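Local coordinates for putative citrate lyase, alfa subunit (Streptococcus mutans, PDB 2HJ0), which belongs to the CitF family of citrate lyase alpha subunits and forms a two-chain assembly, each chain built around two large mixed beta-sheets, at residues A[352-357]-A[362-367]; A[190-195]-A[326-331]. All coordinates share one frame; numbering follows the deposited sequence.

The two contacts illustrate how helices and strand ends share one buried interior. Interaction 2 pairs segments 131 residues apart, bringing the start of helix 191-199 to the end of strand 322-327; interaction 1 lies later in the chain and folds helix 351-355 back onto a nearby 3-10 turn. Their centres are 13 Å apart, and they meet directly, with V363 CG1 3.4 Å from L326 CD1 and Y354 CB 4.0 Å from V328 CG2. Interaction 2 is the one beside a ligand: the Q329 side chain lies about 3 Å from a citric acid molecule that may come from the crystallisation medium but could also point to a pocket.

Interaction 1 of 2, residues A[352-357]-A[362-367]; sequences NMYASP and SVINQL
M353 and Y354 offer their carbonyl groups to V363 and I364. In this CitF-family chain, helix 351-355 follows edge strand 346-348 of the second, mostly parallel sheet, and a short loop joins it to the 3-10 turn 363-365 that leads into strand 369-372. The bond from V363 N to M353 O is 2.8 Å long and nearly in line with the carbonyl (C=O...N angle 166°); the one from I364 N to Y354 O is weak.

The I364 side chain shows how apolar packing follows this backbone link. Its CB stands beside Y354 O. With chi1 at 62°, CG1 lies between the backbone N and the carbonyl carbon and passes the same oxygen at 3.5 Å, carrying CD1 onward to A355 CB, 3.5 Å away. CG2 also lies against Y354 O, at 3.3 Å, and reaches on to ring atom CE1 of Y354, 3.5 Å away. V363 CG2 sits at the edge of that ring, near its plane, while A355 CB lies against one face. At the far end of the ring, Y354 OH is hydrogen-bonded to Q277 of strand 275-277. The other branch of V363 faces the selenomethionine M353: its CG1 lies 3.6 Å from the terminal CE.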
loop_
_atom_site.group_PDB
_atom_site.type_symbol
_atom_site.label_atom_id
_atom_site.label_comp_id
_atom_site.label_asym_id
_atom_site.label_seq_id
_atom_site.Cartn_x
_atom_site.Cartn_y
_atom_site.Cartn_z
ATOM N N ASN A 352 -1.037 2.674 10.710
ATOM C CA ASN A 352 -2.445 2.990 10.564
ATOM C C ASN A 352 -3.276 1.727 10.663
ATOM O O ASN A 352 -4.239 1.663 11.427
ATOM C CB ASN A 352 -2.738 3.683 9.237
ATOM C CG ASN A 352 -4.171 4.217 9.167
ATOM O OD1 ASN A 352 -4.552 5.129 9.916
ATOM N ND2 ASN A 352 -4.974 3.638 8.278
HETATM N N MSE A 353 -2.914 0.714 9.888
HETATM C CA MSE A 353 -3.653 -0.536 9.939
HETATM C C MSE A 353 -3.555 -1.101 11.350
HETATM O O MSE A 353 -4.431 -1.853 11.809
HETATM C CB MSE A 353 -3.068 -1.542 8.964
HETATM C CG MSE A 353 -3.899 -2.805 8.866
HETATM SE SE MSE A 353 -3.150 -3.983 7.562
HETATM C CE MSE A 353 -3.509 -5.662 8.405
ATOM N N TYR A 354 -2.471 -0.720 12.027
ATOM C CA TYR A 354 -2.183 -1.164 13.381
ATOM C C TYR A 354 -3.125 -0.661 14.461
ATOM O O TYR A 354 -3.895 -1.447 15.010
ATOM C CB TYR A 354 -0.730 -0.815 13.769
ATOM C CG TYR A 354 -0.385 -1.139 15.213
ATOM C CD1 TYR A 354 -0.709 -2.375 15.759
ATOM C CD2 TYR A 354 0.223 -0.198 16.043
ATOM C CE1 TYR A 354 -0.450 -2.671 17.090
ATOM C CE2 TYR A 354 0.488 -0.484 17.388
ATOM C CZ TYR A 354 0.142 -1.727 17.905
ATOM O OH TYR A 354 0.355 -2.038 19.238
ATOM N N ALA A 355 -3.089 0.633 14.760
ATOM C CA ALA A 355 -3.928 1.119 15.846
ATOM C C ALA A 355 -4.698 2.425 15.665
ATOM O O ALA A 355 -4.951 3.132 16.639
ATOM C CB ALA A 355 -3.088 1.201 17.096
ATOM N N SER A 356 -5.103 2.732 14.442
ATOM C CA SER A 356 -5.823 3.969 14.203
ATOM C C SER A 356 -7.282 3.890 14.558
ATOM O O SER A 356 -8.001 3.009 14.106
ATOM C CB SER A 356 -5.714 4.401 12.751
ATOM O OG SER A 356 -6.619 5.453 12.487
ATOM N N PRO A 357 -7.748 4.835 15.375
ATOM C CA PRO A 357 -9.150 4.862 15.783
ATOM C C PRO A 357 -10.079 5.327 14.650
ATOM O O PRO A 357 -11.272 5.063 14.684
ATOM C CB PRO A 357 -9.138 5.814 16.974
ATOM C CG PRO A 357 -8.073 6.796 16.595
ATOM C CD PRO A 357 -6.977 5.917 16.018
ATOM N N SER A 362 -8.677 -1.571 12.275
ATOM C CA SER A 362 -7.319 -1.794 12.742
ATOM C C SER A 362 -7.159 -3.200 13.307
ATOM O O SER A 362 -8.129 -3.785 13.771
ATOM C CB SER A 362 -6.996 -0.795 13.835
ATOM O OG SER A 362 -7.720 -1.142 15.005
ATOM N N VAL A 363 -5.938 -3.731 13.304
ATOM C CA VAL A 363 -5.735 -5.081 13.817
ATOM C C VAL A 363 -6.003 -5.182 15.321
ATOM O O VAL A 363 -6.577 -6.169 15.789
ATOM C CB VAL A 363 -4.311 -5.619 13.505
ATOM C CG1 VAL A 363 -4.082 -5.645 12.002
ATOM C CG2 VAL A 363 -3.264 -4.750 14.171
ATOM N N ILE A 364 -5.618 -4.167 16.081
ATOM C CA ILE A 364 -5.845 -4.215 17.521
ATOM C C ILE A 364 -7.340 -4.342 17.836
ATOM O O ILE A 364 -7.748 -4.629 18.970
ATOM C CB ILE A 364 -5.318 -2.960 18.212
ATOM C CG1 ILE A 364 -6.079 -1.740 17.675
ATOM C CG2 ILE A 364 -3.821 -2.861 18.016
ATOM C CD1 ILE A 364 -5.890 -0.472 18.487
ATOM N N ASN A 365 -8.159 -4.104 16.821
ATOM C CA ASN A 365 -9.599 -4.210 16.971
ATOM C C ASN A 365 -9.995 -5.689 16.992
ATOM O O ASN A 365 -11.122 -6.048 17.345
ATOM C CB ASN A 365 -10.275 -3.503 15.811
ATOM C CG ASN A 365 -11.521 -2.777 16.231
ATOM O OD1 ASN A 365 -11.958 -1.846 15.553
ATOM N ND2 ASN A 365 -12.111 -3.192 17.357
ATOM N N GLN A 366 -9.048 -6.543 16.614
ATOM C CA GLN A 366 -9.284 -7.966 16.607
ATOM C C GLN A 366 -8.473 -8.613 17.707
ATOM O O GLN A 366 -8.347 -9.830 17.777
ATOM C CB GLN A 366 -8.899 -8.548 15.254
ATOM C CG GLN A 366 -9.639 -7.893 14.103
ATOM C CD GLN A 366 -11.141 -7.988 14.251
ATOM O OE1 GLN A 366 -11.877 -7.134 13.756
ATOM N NE2 GLN A 366 -11.605 -9.035 14.927
ATOM N N LEU A 367 -7.940 -7.790 18.589
ATOM C CA LEU A 367 -7.131 -8.285 19.679
ATOM C C LEU A 367 -7.990 -8.710 20.883
ATOM O O LEU A 367 -8.815 -7.933 21.360
ATOM C CB LEU A 367 -6.154 -7.182 20.063
ATOM C CG LEU A 367 -5.005 -7.503 21.006
ATOM C CD1 LEU A 367 -4.147 -8.639 20.454
ATOM C CD2 LEU A 367 -4.181 -6.237 21.189
#

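Interaction 2 of 2, residues A[190-195]-A[326-331]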
loop_
_atom_site.group_PDB
_atom_site.type_symbol
_atom_site.label_atom_id
_atom_site.label_comp_id
_atom_site.label_asym_id
_atom_site.label_seq_id
_atom_site.Cartn_x
_atom_site.Cartn_y
_atom_site.Cartn_z
ATOM N N LEU A 190 8.794 -1.681 9.069
ATOM C CA LEU A 190 8.870 -0.242 8.836
ATOM C C LEU A 190 7.483 0.375 8.950
ATOM O O LEU A 190 7.178 1.353 8.274
ATOM C CB LEU A 190 9.428 0.035 7.449
ATOM C CG LEU A 190 10.927 -0.169 7.307
ATOM C CD1 LEU A 190 11.332 0.112 5.871
ATOM C CD2 LEU A 190 11.674 0.763 8.270
ATOM N N GLY A 191 6.661 -0.206 9.821
ATOM C CA GLY A 191 5.301 0.256 10.021
ATOM C C GLY A 191 5.082 1.723 10.340
ATOM O O GLY A 191 4.088 2.301 9.905
ATOM N N TYR A 192 5.978 2.341 11.099
ATOM C CA TYR A 192 5.768 3.742 11.404
ATOM C C TYR A 192 6.171 4.583 10.190
ATOM O O TYR A 192 5.500 5.552 9.866
ATOM C CB TYR A 192 6.547 4.163 12.661
ATOM C CG TYR A 192 6.165 3.378 13.904
ATOM C CD1 TYR A 192 4.828 3.265 14.302
ATOM C CD2 TYR A 192 7.135 2.686 14.642
ATOM C CE1 TYR A 192 4.467 2.465 15.399
ATOM C CE2 TYR A 192 6.791 1.887 15.738
ATOM C CZ TYR A 192 5.455 1.775 16.110
ATOM O OH TYR A 192 5.099 0.953 17.160
ATOM N N ALA A 193 7.238 4.203 9.492
ATOM C CA ALA A 193 7.664 4.972 8.326
ATOM C C ALA A 193 6.730 4.823 7.128
ATOM O O ALA A 193 6.573 5.752 6.331
ATOM C CB ALA A 193 9.071 4.580 7.923
HETATM N N MSE A 194 6.102 3.660 7.001
HETATM C CA MSE A 194 5.205 3.412 5.873
HETATM C C MSE A 194 4.062 4.399 5.759
HETATM O O MSE A 194 3.608 4.703 4.658
HETATM C CB MSE A 194 4.641 1.988 5.929
HETATM C CG MSE A 194 5.612 0.929 5.437
HETATM SE SE MSE A 194 5.151 -0.870 5.994
HETATM C CE MSE A 194 4.317 -1.518 4.371
ATOM N N ILE A 195 3.589 4.901 6.889
ATOM C CA ILE A 195 2.498 5.850 6.839
ATOM C C ILE A 195 3.026 7.208 6.396
ATOM O O ILE A 195 2.361 7.919 5.664
ATOM C CB ILE A 195 1.811 5.954 8.191
ATOM C CG1 ILE A 195 0.738 7.027 8.138
ATOM C CG2 ILE A 195 2.820 6.261 9.265
ATOM C CD1 ILE A 195 -0.051 7.104 9.408
ATOM N N LEU A 326 1.381 -10.340 13.209
ATOM C CA LEU A 326 1.353 -9.020 12.566
ATOM C C LEU A 326 2.384 -8.151 13.274
ATOM O O LEU A 326 2.355 -8.009 14.494
ATOM C CB LEU A 326 -0.046 -8.404 12.664
ATOM C CG LEU A 326 -1.166 -9.330 12.185
ATOM C CD1 LEU A 326 -2.495 -8.616 12.300
ATOM C CD2 LEU A 326 -0.909 -9.759 10.761
ATOM N N ASP A 327 3.288 -7.565 12.494
ATOM C CA ASP A 327 4.404 -6.784 13.030
ATOM C C ASP A 327 4.453 -5.314 12.613
ATOM O O ASP A 327 4.556 -5.003 11.426
ATOM C CB ASP A 327 5.710 -7.472 12.591
ATOM C CG ASP A 327 6.937 -6.941 13.297
ATOM O OD1 ASP A 327 6.965 -5.752 13.666
ATOM O OD2 ASP A 327 7.892 -7.731 13.466
ATOM N N VAL A 328 4.405 -4.414 13.590
ATOM C CA VAL A 328 4.479 -2.994 13.280
ATOM C C VAL A 328 5.860 -2.473 13.675
ATOM O O VAL A 328 6.300 -1.411 13.236
ATOM C CB VAL A 328 3.406 -2.191 14.023
ATOM C CG1 VAL A 328 3.758 -2.067 15.503
ATOM C CG2 VAL A 328 3.268 -0.832 13.377
ATOM N N GLN A 329 6.540 -3.238 14.512
ATOM C CA GLN A 329 7.872 -2.870 14.947
ATOM C C GLN A 329 8.583 -4.041 15.623
ATOM O O GLN A 329 7.995 -4.762 16.426
ATOM C CB GLN A 329 7.805 -1.684 15.898
ATOM C CG GLN A 329 9.030 -1.561 16.733
ATOM C CD GLN A 329 9.021 -0.325 17.575
ATOM O OE1 GLN A 329 7.988 0.046 18.152
ATOM N NE2 GLN A 329 10.176 0.329 17.664
ATOM N N ASP A 330 9.855 -4.226 15.291
ATOM C CA ASP A 330 10.633 -5.303 15.878
ATOM C C ASP A 330 11.462 -4.777 17.022
ATOM O O ASP A 330 11.933 -3.646 16.975
ATOM C CB ASP A 330 11.546 -5.916 14.834
ATOM C CG ASP A 330 10.788 -6.641 13.779
ATOM O OD1 ASP A 330 10.942 -6.290 12.588
ATOM O OD2 ASP A 330 10.030 -7.566 14.143
ATOM N N PHE A 331 11.653 -5.604 18.042
ATOM C CA PHE A 331 12.427 -5.204 19.206
ATOM C C PHE A 331 13.757 -5.957 19.405
ATOM O O PHE A 331 14.369 -5.877 20.473
ATOM C CB PHE A 331 11.553 -5.312 20.456
ATOM C CG PHE A 331 10.670 -4.110 20.684
ATOM C CD1 PHE A 331 11.008 -3.149 21.629
ATOM C CD2 PHE A 331 9.504 -3.932 19.947
ATOM C CE1 PHE A 331 10.194 -2.032 21.832
ATOM C CE2 PHE A 331 8.691 -2.820 20.148
ATOM C CZ PHE A 331 9.035 -1.870 21.089
#
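G191 and Y192, at the start of helix 191-199, meet V328 and Q329, where strand 322-327 gives way to the short strand 329-330. The contact is a buried packing of the first turn of a weakly bonded helix on the bend between two strands.

Along the later segment, D327 leads in: its backbone O accepts a hydrogen bond from S189 OG, just ahead of the helix. V328 follows and supplies the apolar part. CG2, anti to the backbone N, packs 4.1 Å from the CA of G191, a residue with no side chain to intervene, and 4.0 Å from Y192 CE1. CG1 reaches the phenol end of the tyrosine, 3.7 Å from OH. The V328 carbonyl oxygen lies over one face of the Y192 ring, toward its rim, and is hydrogen-bonded to H72.

Q329 comes next, with an extended side chain that passes the ring at its edge and also lies next to the bound citric acid. Its CB and CD lie 3.7 Å and 3.6 Å from Y192 CE2, with CD in the plane of the ring, and the amide stands almost upright to that plane, at 85°. OE1 is 3.2 Å from Y192 OH, close enough for a hydrogen bond, though the tyrosine hydroxyl may be directed to a different acceptor. The Y192 ring stacks on H71 and also meets the rings of H72 and H148. D330 follows, its OD1 accepting a hydrogen bond from the backbone N of S189, the residue two before G191.

In the fold, strand 322-327 runs parallel between strands 302-305 and 346-348, strand 329-330 pairs in parallel with 308-309, helix 333-341 packs on D330, and helix 191-199 abuts the turn at V328.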